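Local coordinates for protein D-aminoacid aminotransferase-like PLP-dependent enzyme (Haemophilus somnus, PDB 3CEB) that is a putative 4-amino-4-deoxychorismate lyase, a pyridoxal-phosphate-dependent enzyme of the class IV aminotransferase family, at residues K34-M39 / Y70-Y75; N112-K115 / D121-M124; I170-F175 / A180-I185. One frame throughout, in Å; residues are numbered along the deposited sequence.

Contact 1: residues K34-M39 / Y70-Y75; sequences KFYPKM and YNHHDY. With SO4 (sulfate ion), chain B.
Tyr36 and His72 bring the two backbones closest, with their CA atoms 7.2 Å apart. Tyr36 is the first residue to leave helical geometry at the end of helix 21-35, and it starts a type II beta turn that runs to Met39. The facing segment is a tight connection between two strands, organised by Asn71: its OD1 accepts from His73 N at 3.0 Å and from Asp74 N at 3.0 Å, giving an Asx turn and the longer Asx motif, while its ND2 is bonded to Gln4.

The aromatic ring of Tyr36 is packed on both faces, by Phe35 CD2 on one and by His72 CB on the other. The latter is a CH-pi contact, with His72 CB 3.5 Å from the Tyr36 ring centroid and only 7° off the normal. The imidazole turns an edge to this face, the planes standing at 60°. His72 CG is placed between its backbone N and carbonyl carbon, and this carries ND1 round to the same side as the backbone N, where both grip a sulfate ion, probably from the crystallisation liquor. Sulfate O1 accepts from His72 N at 3.1 Å and from His72 ND1 at 2.5 Å; a second sulfate oxygen, O3, accepts from Tyr36 OH at 2.6 Å. The anion thereby links the turn to the strand connection. Selenomethionine Met39 closes over the imidazole, its CE 3.6 Å from His72 CD2 and its SE also above that face.

The contact thus joins the C-terminal end of helix 21-35 to the loop between antiparallel strands 63-70 and 75-82. Nearby, Tyr70 packs on Ser31 and Leu32 of the helix, and Phe35 reaches Leu7 of strand 7-14.

Contact 2: residues N112-K115 / D121-M124; sequences NLLK and DEIM
The carboxylate of Glu122 has Leu114 CD1 over one face, offset toward the oxygens and about as far from Glu122 OE1 (3.4 Å) as from Glu122 OE2 (3.3 Å). The two side chains meet at about a right angle. Around the rim of the carboxylate, Glu122 OE2 accepts from the backbone N of Ile123 at 2.9 Å. This bond is nearly straight, 164° at the hydrogen, but it arrives on the anti side and 30° out of the carboxylate plane, displaced toward the face that carries the leucine methyl. A bend in the middle of the glutamate chain (chi2 52°) folds the acid back over its own strand and makes this bond possible. Ser135 N donates to the same oxygen and ties Glu122 to the loop before strand 138-143.

Next to the acid the packing is apolar. The backbones come closest at Leu114 and Ile123, CA atoms 6.0 Å apart. Ile123 is directed at the helix, and both of its branches touch it. The longer branch ends in CD1, which lies 3.5 Å from Leu113 CB and 3.6 Å from the backbone N of Leu114; the shorter branch, CG2, lies 4.2 Å from Leu114 CD1. Leu113 and Ile123 both rest on Val93 of strand 90-94, so the end of helix 108-114 lies on the sheet formed by that strand and strand 122-127.

A polar group is therefore shielded on one face by a hydrocarbon, while its OE2 is satisfied by two main-chain N-H groups. Their convergence on this one oxygen would probably draw negative charge toward it and hold the carboxylate against rotation.

Contact 3: residues I170-F175 / A180-I185; sequences IAREIF and AQYEEI
Tyr182 meets Arg172 and Ile174 in a small, partly apolar contact between the end of strand 170-172 and the loop that leads on to strand 185-188. These strands form the two outer edges of a four-stranded mixed sheet, and the backbones stay well apart, Ile174 CA lying 9.8 Å from Gln181 CA. The gap is filled by side chains, Tyr182 from one segment and Arg172 and Ile174 from the other.

The phenol oxygen makes the approach. It lies close to the plane of the Arg172 guanidinium, at its edge, with NH1 of Arg172 3.3 Å from OH of Tyr182, but the angle is too poor for a hydrogen bond. The two flat groups are turned 36° from each other. The arginine comes to this position through a chain bent at chi2 and chi3, and its NH2 has a weak bond to Gln143. Ile174 adds loose apolar contact: its CG1 is 4.1 Å from Tyr182 OH, and its CG2 is 4.3 Å from Tyr182 CE2. A water at the ring edge, bonded to Tyr182 OH at 2.9 Å, makes a weak link to Glu173 O. Over one face of the phenol ring lies CB of the preceding Gln181.

Arg172 and Tyr182 also share a support, both resting on Ile148 of strand 146-150, while Ile174 packs on Phe141 of strand 138-143. The connection between the two outermost strands of this sheet thus packs on its two inner strands, within the D-aminoacid aminotransferase-like fold of PLP-dependent enzymes.

The three contacts follow one another along the chain. Contact 1 stands apart, its centre about 30 Å from that of contact 2 and about 35 Å from that of contact 3, which lies on the other side of the chain's centre. Contacts 2 and 3 are neighbours, with centres about 19 Å apart; Met124 and Ile185 pack together between them, although the exact closeness is doubtful because Met124 has two conformers. Lys103, which carries the pyridoxal phosphate as a Schiff base, falls in sequence between contacts 1 and 2. Phe35 of contact 1 touches Phe104, the next residue, and Lys34 is bonded to Ser101, while helix 108-114 of contact 2 begins a few residues later.

Contact 1: residues K34-M39 / Y70-Y75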
loop_
_atom_site.group_PDB
_atom_site.type_symbol
_atom_site.label_atom_id
_atom_site.label_comp_id
_atom_site.label_asym_id
_atom_site.label_seq_id
_atom_site.Cartn_x
_atom_site.Cartn_y
_atom_site.Cartn_z
ATOM N N LYS A 34 13.949 6.529 -8.666
ATOM C CA LYS A 34 13.071 7.470 -9.366
ATOM C C LYS A 34 13.171 8.878 -8.748
ATOM O O LYS A 34 13.381 9.851 -9.449
ATOM C CB LYS A 34 11.618 6.995 -9.342
ATOM C CG LYS A 34 10.695 7.903 -10.139
ATOM C CD LYS A 34 9.203 7.551 -9.964
ATOM C CE LYS A 34 8.295 8.358 -10.923
ATOM N NZ LYS A 34 6.958 7.691 -11.093
ATOM N N PHE A 35 13.069 8.955 -7.430
ATOM C CA PHE A 35 12.993 10.230 -6.693
ATOM C C PHE A 35 14.332 10.964 -6.620
ATOM O O PHE A 35 14.367 12.180 -6.552
ATOM C CB PHE A 35 12.496 9.960 -5.262
ATOM C CG PHE A 35 11.987 11.176 -4.530
ATOM C CD1 PHE A 35 10.687 11.629 -4.715
ATOM C CD2 PHE A 35 12.768 11.834 -3.623
ATOM C CE1 PHE A 35 10.198 12.732 -4.030
ATOM C CE2 PHE A 35 12.276 12.947 -2.944
ATOM C CZ PHE A 35 10.987 13.377 -3.152
ATOM N N TYR A 36 15.432 10.218 -6.617
ATOM C CA TYR A 36 16.781 10.795 -6.514
ATOM C C TYR A 36 17.632 10.407 -7.705
ATOM O O TYR A 36 18.752 9.948 -7.556
ATOM C CB TYR A 36 17.466 10.329 -5.230
ATOM C CG TYR A 36 16.748 10.759 -3.959
ATOM C CD1 TYR A 36 16.739 12.086 -3.537
ATOM C CD2 TYR A 36 16.114 9.819 -3.152
ATOM C CE1 TYR A 36 16.079 12.463 -2.313
ATOM C CE2 TYR A 36 15.495 10.160 -1.973
ATOM C CZ TYR A 36 15.459 11.472 -1.564
ATOM O OH TYR A 36 14.773 11.746 -0.412
ATOM N N PRO A 37 17.105 10.600 -8.913
ATOM C CA PRO A 37 17.908 10.156 -10.041
ATOM C C PRO A 37 19.247 10.929 -10.127
ATOM O O PRO A 37 19.388 12.064 -9.624
ATOM C CB PRO A 37 17.008 10.511 -11.219
ATOM C CG PRO A 37 16.403 11.868 -10.789
ATOM C CD PRO A 37 16.108 11.630 -9.309
ATOM N N LYS A 38 20.236 10.314 -10.748
ATOM C CA LYS A 38 21.546 10.984 -10.961
ATOM C C LYS A 38 22.350 10.909 -9.639
ATOM O O LYS A 38 23.536 11.197 -9.623
ATOM C CB LYS A 38 21.354 12.439 -11.447
HETATM N N MSE A 39 21.735 10.459 -8.544
HETATM C CA MSE A 39 22.473 10.372 -7.285
HETATM C C MSE A 39 23.010 8.971 -7.069
HETATM O O MSE A 39 22.365 8.028 -7.451
HETATM C CB MSE A 39 21.589 10.741 -6.087
HETATM C CG MSE A 39 21.271 12.211 -5.962
HETATM SE SE MSE A 39 20.735 12.627 -4.142
HETATM C CE MSE A 39 22.502 12.809 -3.328
ATOM N N TYR A 70 11.774 7.686 4.989
ATOM C CA TYR A 70 13.161 7.888 4.587
ATOM C C TYR A 70 13.370 9.020 3.596
ATOM O O TYR A 70 12.407 9.531 3.009
ATOM C CB TYR A 70 13.730 6.611 3.989
ATOM C CG TYR A 70 12.965 6.134 2.789
ATOM C CD1 TYR A 70 11.801 5.429 2.923
ATOM C CD2 TYR A 70 13.421 6.394 1.518
ATOM C CE1 TYR A 70 11.083 4.982 1.788
ATOM C CE2 TYR A 70 12.724 5.955 0.370
ATOM C CZ TYR A 70 11.570 5.256 0.499
ATOM O OH TYR A 70 10.908 4.832 -0.646
ATOM N N ASN A 71 14.637 9.420 3.475
ATOM C CA ASN A 71 15.075 10.258 2.387
ATOM C C ASN A 71 16.291 9.647 1.766
ATOM O O ASN A 71 16.491 8.434 1.870
ATOM C CB ASN A 71 15.352 11.687 2.782
ATOM C CG ASN A 71 16.213 11.819 3.977
ATOM O OD1 ASN A 71 17.223 11.166 4.126
ATOM N ND2 ASN A 71 15.812 12.692 4.844
ATOM N N HIS A 72 17.119 10.445 1.101
ATOM C CA HIS A 72 18.306 9.835 0.422
ATOM C C HIS A 72 19.405 9.366 1.361
ATOM O O HIS A 72 20.292 8.640 0.936
ATOM C CB HIS A 72 18.907 10.737 -0.661
ATOM C CG HIS A 72 19.975 11.674 -0.179
ATOM N ND1 HIS A 72 19.697 12.932 0.290
ATOM C CD2 HIS A 72 21.325 11.570 -0.188
ATOM C CE1 HIS A 72 20.829 13.546 0.591
ATOM N NE2 HIS A 72 21.834 12.748 0.297
ATOM N N HIS A 73 19.361 9.726 2.637
ATOM C CA HIS A 73 20.470 9.316 3.488
ATOM C C HIS A 73 20.136 8.935 4.934
ATOM O O HIS A 73 21.019 8.617 5.692
ATOM C CB HIS A 73 21.481 10.445 3.542
ATOM C CG HIS A 73 21.029 11.558 4.411
ATOM N ND1 HIS A 73 21.542 11.766 5.680
ATOM C CD2 HIS A 73 20.048 12.469 4.236
ATOM C CE1 HIS A 73 20.920 12.791 6.230
ATOM N NE2 HIS A 73 20.001 13.229 5.381
ATOM N N ASP A 74 18.873 8.979 5.321
ATOM C CA ASP A 74 18.494 8.677 6.702
ATOM C C ASP A 74 17.084 8.123 6.712
ATOM O O ASP A 74 16.384 8.145 5.703
ATOM C CB ASP A 74 18.547 9.942 7.512
ATOM C CG ASP A 74 18.581 9.720 9.012
ATOM O OD1 ASP A 74 18.778 8.606 9.540
ATOM O OD2 ASP A 74 18.466 10.747 9.695
ATOM N N TYR A 75 16.665 7.639 7.864
ATOM C CA TYR A 75 15.358 7.015 7.990
ATOM C C TYR A 75 14.922 7.190 9.440
ATOM O O TYR A 75 15.728 7.534 10.303
ATOM C CB TYR A 75 15.408 5.528 7.601
ATOM C CG TYR A 75 16.136 4.687 8.616
ATOM C CD1 TYR A 75 15.471 4.180 9.722
ATOM C CD2 TYR A 75 17.510 4.453 8.503
ATOM C CE1 TYR A 75 16.137 3.407 10.699
ATOM C CE2 TYR A 75 18.210 3.725 9.495
ATOM C CZ TYR A 75 17.511 3.181 10.591
ATOM O OH TYR A 75 18.172 2.434 11.553
HETATM S S SO4 B . 16.297 14.564 0.723
HETATM O O1 SO4 B . 17.281 13.467 0.677
HETATM O O2 SO4 B . 16.481 15.465 -0.384
HETATM O O3 SO4 B . 14.901 14.164 0.606
HETATM O O4 SO4 B . 16.511 15.215 2.001
#

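Contact 2: residues N112-K115 / D121-M124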
loop_
_atom_site.group_PDB
_atom_site.type_symbol
_atom_site.label_atom_id
_atom_site.label_comp_id
_atom_site.label_asym_id
_atom_site.label_seq_id
_atom_site.Cartn_x
_atom_site.Cartn_y
_atom_site.Cartn_z
ATOM N N ASN A 112 -7.771 14.399 1.501
ATOM C CA ASN A 112 -8.918 15.204 1.076
ATOM C C ASN A 112 -9.935 14.410 0.259
ATOM O O ASN A 112 -11.114 14.670 0.339
ATOM C CB ASN A 112 -8.475 16.434 0.319
ATOM C CG ASN A 112 -7.856 17.451 1.234
ATOM O OD1 ASN A 112 -8.265 17.568 2.405
ATOM N ND2 ASN A 112 -6.858 18.201 0.728
ATOM N N LEU A 113 -9.470 13.449 -0.527
ATOM C CA LEU A 113 -10.360 12.587 -1.285
ATOM C C LEU A 113 -11.116 11.702 -0.307
ATOM O O LEU A 113 -12.308 11.556 -0.402
ATOM C CB LEU A 113 -9.597 11.737 -2.304
ATOM C CG LEU A 113 -9.018 12.611 -3.430
ATOM C CD1 LEU A 113 -8.299 11.784 -4.474
ATOM C CD2 LEU A 113 -10.127 13.483 -4.037
ATOM N N LEU A 114 -10.413 11.163 0.676
ATOM C CA LEU A 114 -11.035 10.285 1.682
ATOM C C LEU A 114 -12.168 10.972 2.420
ATOM O O LEU A 114 -13.080 10.307 2.832
ATOM C CB LEU A 114 -10.012 9.823 2.715
ATOM C CG LEU A 114 -10.443 8.769 3.741
ATOM C CD1 LEU A 114 -10.880 7.484 3.067
ATOM C CD2 LEU A 114 -9.247 8.534 4.697
ATOM N N LYS A 115 -12.095 12.287 2.580
ATOM C CA LYS A 115 -13.162 13.032 3.266
ATOM C C LYS A 115 -14.457 12.917 2.523
ATOM O O LYS A 115 -15.485 13.221 3.056
ATOM C CB LYS A 115 -12.850 14.527 3.422
ATOM C CG LYS A 115 -11.787 14.816 4.423
ATOM C CD LYS A 115 -11.576 16.314 4.579
ATOM C CE LYS A 115 -10.240 16.608 5.299
ATOM N NZ LYS A 115 -10.029 18.093 5.285
ATOM N N ASP A 121 -16.854 2.934 4.059
ATOM C CA ASP A 121 -15.682 2.641 4.859
ATOM C C ASP A 121 -14.424 3.219 4.251
ATOM O O ASP A 121 -13.395 3.283 4.905
ATOM C CB ASP A 121 -15.433 1.158 4.948
ATOM C CG ASP A 121 -16.478 0.443 5.684
ATOM O OD1 ASP A 121 -17.042 1.019 6.622
ATOM O OD2 ASP A 121 -16.681 -0.739 5.345
ATOM N N GLU A 122 -14.474 3.588 2.985
ATOM C CA GLU A 122 -13.277 4.054 2.329
ATOM C C GLU A 122 -13.655 4.498 0.908
ATOM O O GLU A 122 -14.853 4.612 0.583
ATOM C CB GLU A 122 -12.236 2.942 2.489
ATOM C CG GLU A 122 -10.885 3.015 1.859
ATOM C CD GLU A 122 -10.038 4.240 2.067
ATOM O OE1 GLU A 122 -9.322 4.431 3.073
ATOM O OE2 GLU A 122 -9.959 4.950 1.081
ATOM N N ILE A 123 -12.678 4.837 0.074
ATOM C CA ILE A 123 -13.018 5.386 -1.237
ATOM C C ILE A 123 -12.442 4.526 -2.327
ATOM O O ILE A 123 -11.700 3.584 -2.069
ATOM C CB ILE A 123 -12.571 6.867 -1.457
ATOM C CG1 ILE A 123 -11.038 7.010 -1.401
ATOM C CG2 ILE A 123 -13.237 7.762 -0.446
ATOM C CD1 ILE A 123 -10.501 8.425 -1.623
HETATM N N MSE A 124 -12.783 4.887 -3.549
HETATM C CA MSE A 124 -12.339 4.173 -4.714
HETATM C C MSE A 124 -12.064 5.228 -5.777
HETATM O O MSE A 124 -12.971 5.885 -6.264
HETATM C CB MSE A 124 -13.440 3.202 -5.112
HETATM C CG MSE A 124 -13.179 2.462 -6.382
HETATM SE SE MSE A 124 -14.470 1.050 -6.696
HETATM C CE MSE A 124 -13.643 -0.222 -5.523
#

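Contact 3: residues I170-F175 / A180-I185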
loop_
_atom_site.group_PDB
_atom_site.type_symbol
_atom_site.label_atom_id
_atom_site.label_comp_id
_atom_site.label_asym_id
_atom_site.label_seq_id
_atom_site.Cartn_x
_atom_site.Cartn_y
_atom_site.Cartn_z
ATOM N N ILE A 170 -5.283 -11.453 -9.930
ATOM C CA ILE A 170 -5.075 -11.381 -11.387
ATOM C C ILE A 170 -5.188 -9.931 -11.779
ATOM O O ILE A 170 -6.033 -9.200 -11.253
ATOM C CB ILE A 170 -6.094 -12.278 -12.106
ATOM C CG1 ILE A 170 -5.591 -13.707 -12.046
ATOM C CG2 ILE A 170 -6.296 -11.943 -13.582
ATOM C CD1 ILE A 170 -6.549 -14.715 -12.654
ATOM N N ALA A 171 -4.286 -9.474 -12.645
ATOM C CA ALA A 171 -4.266 -8.054 -13.051
ATOM C C ALA A 171 -5.061 -7.859 -14.338
ATOM O O ALA A 171 -4.957 -8.621 -15.265
ATOM C CB ALA A 171 -2.846 -7.547 -13.197
ATOM N N ARG A 172 -5.896 -6.842 -14.349
ATOM C CA ARG A 172 -6.697 -6.526 -15.516
ATOM C C ARG A 172 -7.124 -5.077 -15.561
ATOM O O ARG A 172 -7.362 -4.457 -14.544
ATOM C CB ARG A 172 -7.989 -7.340 -15.544
ATOM C CG ARG A 172 -7.838 -8.831 -15.708
ATOM C CD ARG A 172 -8.945 -9.257 -16.656
ATOM N NE ARG A 172 -9.565 -10.562 -16.407
ATOM C CZ ARG A 172 -10.766 -10.733 -15.834
ATOM N NH1 ARG A 172 -11.497 -9.701 -15.404
ATOM N NH2 ARG A 172 -11.247 -11.950 -15.683
ATOM N N GLU A 173 -7.307 -4.577 -16.766
ATOM C CA GLU A 173 -7.767 -3.223 -16.932
ATOM C C GLU A 173 -9.228 -3.135 -16.478
ATOM O O GLU A 173 -10.056 -3.885 -16.949
ATOM C CB GLU A 173 -7.583 -2.762 -18.388
ATOM C CG GLU A 173 -8.019 -1.349 -18.548
ATOM C CD GLU A 173 -7.516 -0.681 -19.800
ATOM O OE1 GLU A 173 -7.283 -1.389 -20.790
ATOM O OE2 GLU A 173 -7.383 0.574 -19.788
ATOM N N ILE A 174 -9.533 -2.233 -15.554
ATOM C CA ILE A 174 -10.896 -2.107 -15.031
ATOM C C ILE A 174 -11.428 -0.710 -15.170
ATOM O O ILE A 174 -11.053 0.191 -14.444
ATOM C CB ILE A 174 -10.986 -2.447 -13.529
ATOM C CG1 ILE A 174 -10.524 -3.881 -13.257
ATOM C CG2 ILE A 174 -12.408 -2.265 -13.031
ATOM C CD1 ILE A 174 -10.453 -4.225 -11.731
ATOM N N PHE A 175 -12.329 -0.531 -16.105
ATOM C CA PHE A 175 -12.966 0.777 -16.286
ATOM C C PHE A 175 -14.040 0.886 -15.271
ATOM O O PHE A 175 -14.529 -0.121 -14.792
ATOM C CB PHE A 175 -13.571 0.944 -17.673
ATOM C CG PHE A 175 -12.555 1.005 -18.752
ATOM C CD1 PHE A 175 -12.088 -0.148 -19.347
ATOM C CD2 PHE A 175 -12.052 2.212 -19.183
ATOM C CE1 PHE A 175 -11.121 -0.090 -20.343
ATOM C CE2 PHE A 175 -11.095 2.261 -20.193
ATOM C CZ PHE A 175 -10.622 1.112 -20.754
ATOM N N ALA A 180 -19.856 -3.073 -12.760
ATOM C CA ALA A 180 -21.077 -3.840 -12.926
ATOM C C ALA A 180 -20.765 -5.327 -12.847
ATOM O O ALA A 180 -21.520 -6.113 -12.238
ATOM C CB ALA A 180 -21.732 -3.518 -14.294
ATOM N N GLN A 181 -19.647 -5.701 -13.455
ATOM C CA GLN A 181 -19.215 -7.070 -13.706
ATOM C C GLN A 181 -18.810 -7.808 -12.453
ATOM O O GLN A 181 -18.676 -8.974 -12.476
ATOM C CB GLN A 181 -17.951 -7.070 -14.547
ATOM C CG GLN A 181 -17.998 -6.883 -16.020
ATOM C CD GLN A 181 -16.604 -7.019 -16.616
ATOM O OE1 GLN A 181 -15.986 -8.072 -16.592
ATOM N NE2 GLN A 181 -16.109 -5.950 -17.138
ATOM N N TYR A 182 -18.553 -7.098 -11.382
ATOM C CA TYR A 182 -17.964 -7.664 -10.139
ATOM C C TYR A 182 -18.964 -7.858 -8.960
ATOM O O TYR A 182 -20.000 -7.215 -8.893
ATOM C CB TYR A 182 -16.719 -6.868 -9.736
ATOM C CG TYR A 182 -15.688 -6.908 -10.828
ATOM C CD1 TYR A 182 -14.888 -8.019 -10.997
ATOM C CD2 TYR A 182 -15.534 -5.864 -11.722
ATOM C CE1 TYR A 182 -13.968 -8.095 -12.016
ATOM C CE2 TYR A 182 -14.599 -5.927 -12.758
ATOM C CZ TYR A 182 -13.830 -7.052 -12.889
ATOM O OH TYR A 182 -12.899 -7.159 -13.872
ATOM N N GLU A 183 -18.629 -8.765 -8.048
ATOM C CA GLU A 183 -19.534 -9.207 -7.009
ATOM C C GLU A 183 -19.221 -8.722 -5.619
ATOM O O GLU A 183 -20.033 -8.854 -4.719
ATOM C CB GLU A 183 -19.490 -10.721 -6.967
ATOM C CG GLU A 183 -19.812 -11.377 -8.305
ATOM C CD GLU A 183 -19.768 -12.869 -8.231
ATOM O OE1 GLU A 183 -20.759 -13.492 -7.806
ATOM O OE2 GLU A 183 -18.726 -13.422 -8.603
ATOM N N GLU A 184 -18.050 -8.132 -5.451
ATOM C CA GLU A 184 -17.554 -7.777 -4.139
ATOM C C GLU A 184 -16.270 -7.010 -4.304
ATOM O O GLU A 184 -15.534 -7.279 -5.241
ATOM C CB GLU A 184 -17.274 -9.049 -3.345
ATOM C CG GLU A 184 -16.862 -8.798 -1.907
ATOM C CD GLU A 184 -16.536 -10.064 -1.113
ATOM O OE1 GLU A 184 -16.870 -11.177 -1.535
ATOM O OE2 GLU A 184 -15.931 -9.938 -0.032
ATOM N N ILE A 185 -16.024 -6.061 -3.401
ATOM C CA ILE A 185 -14.844 -5.203 -3.418
ATOM C C ILE A 185 -14.109 -5.296 -2.100
ATOM O O ILE A 185 -14.730 -5.315 -1.039
ATOM C CB ILE A 185 -15.212 -3.684 -3.565
ATOM C CG1 ILE A 185 -16.225 -3.458 -4.703
ATOM C CG2 ILE A 185 -13.931 -2.823 -3.742
ATOM C CD1 ILE A 185 -16.527 -2.017 -4.969
HETATM O O HOH W 1 -13.020 -5.171 -15.922
#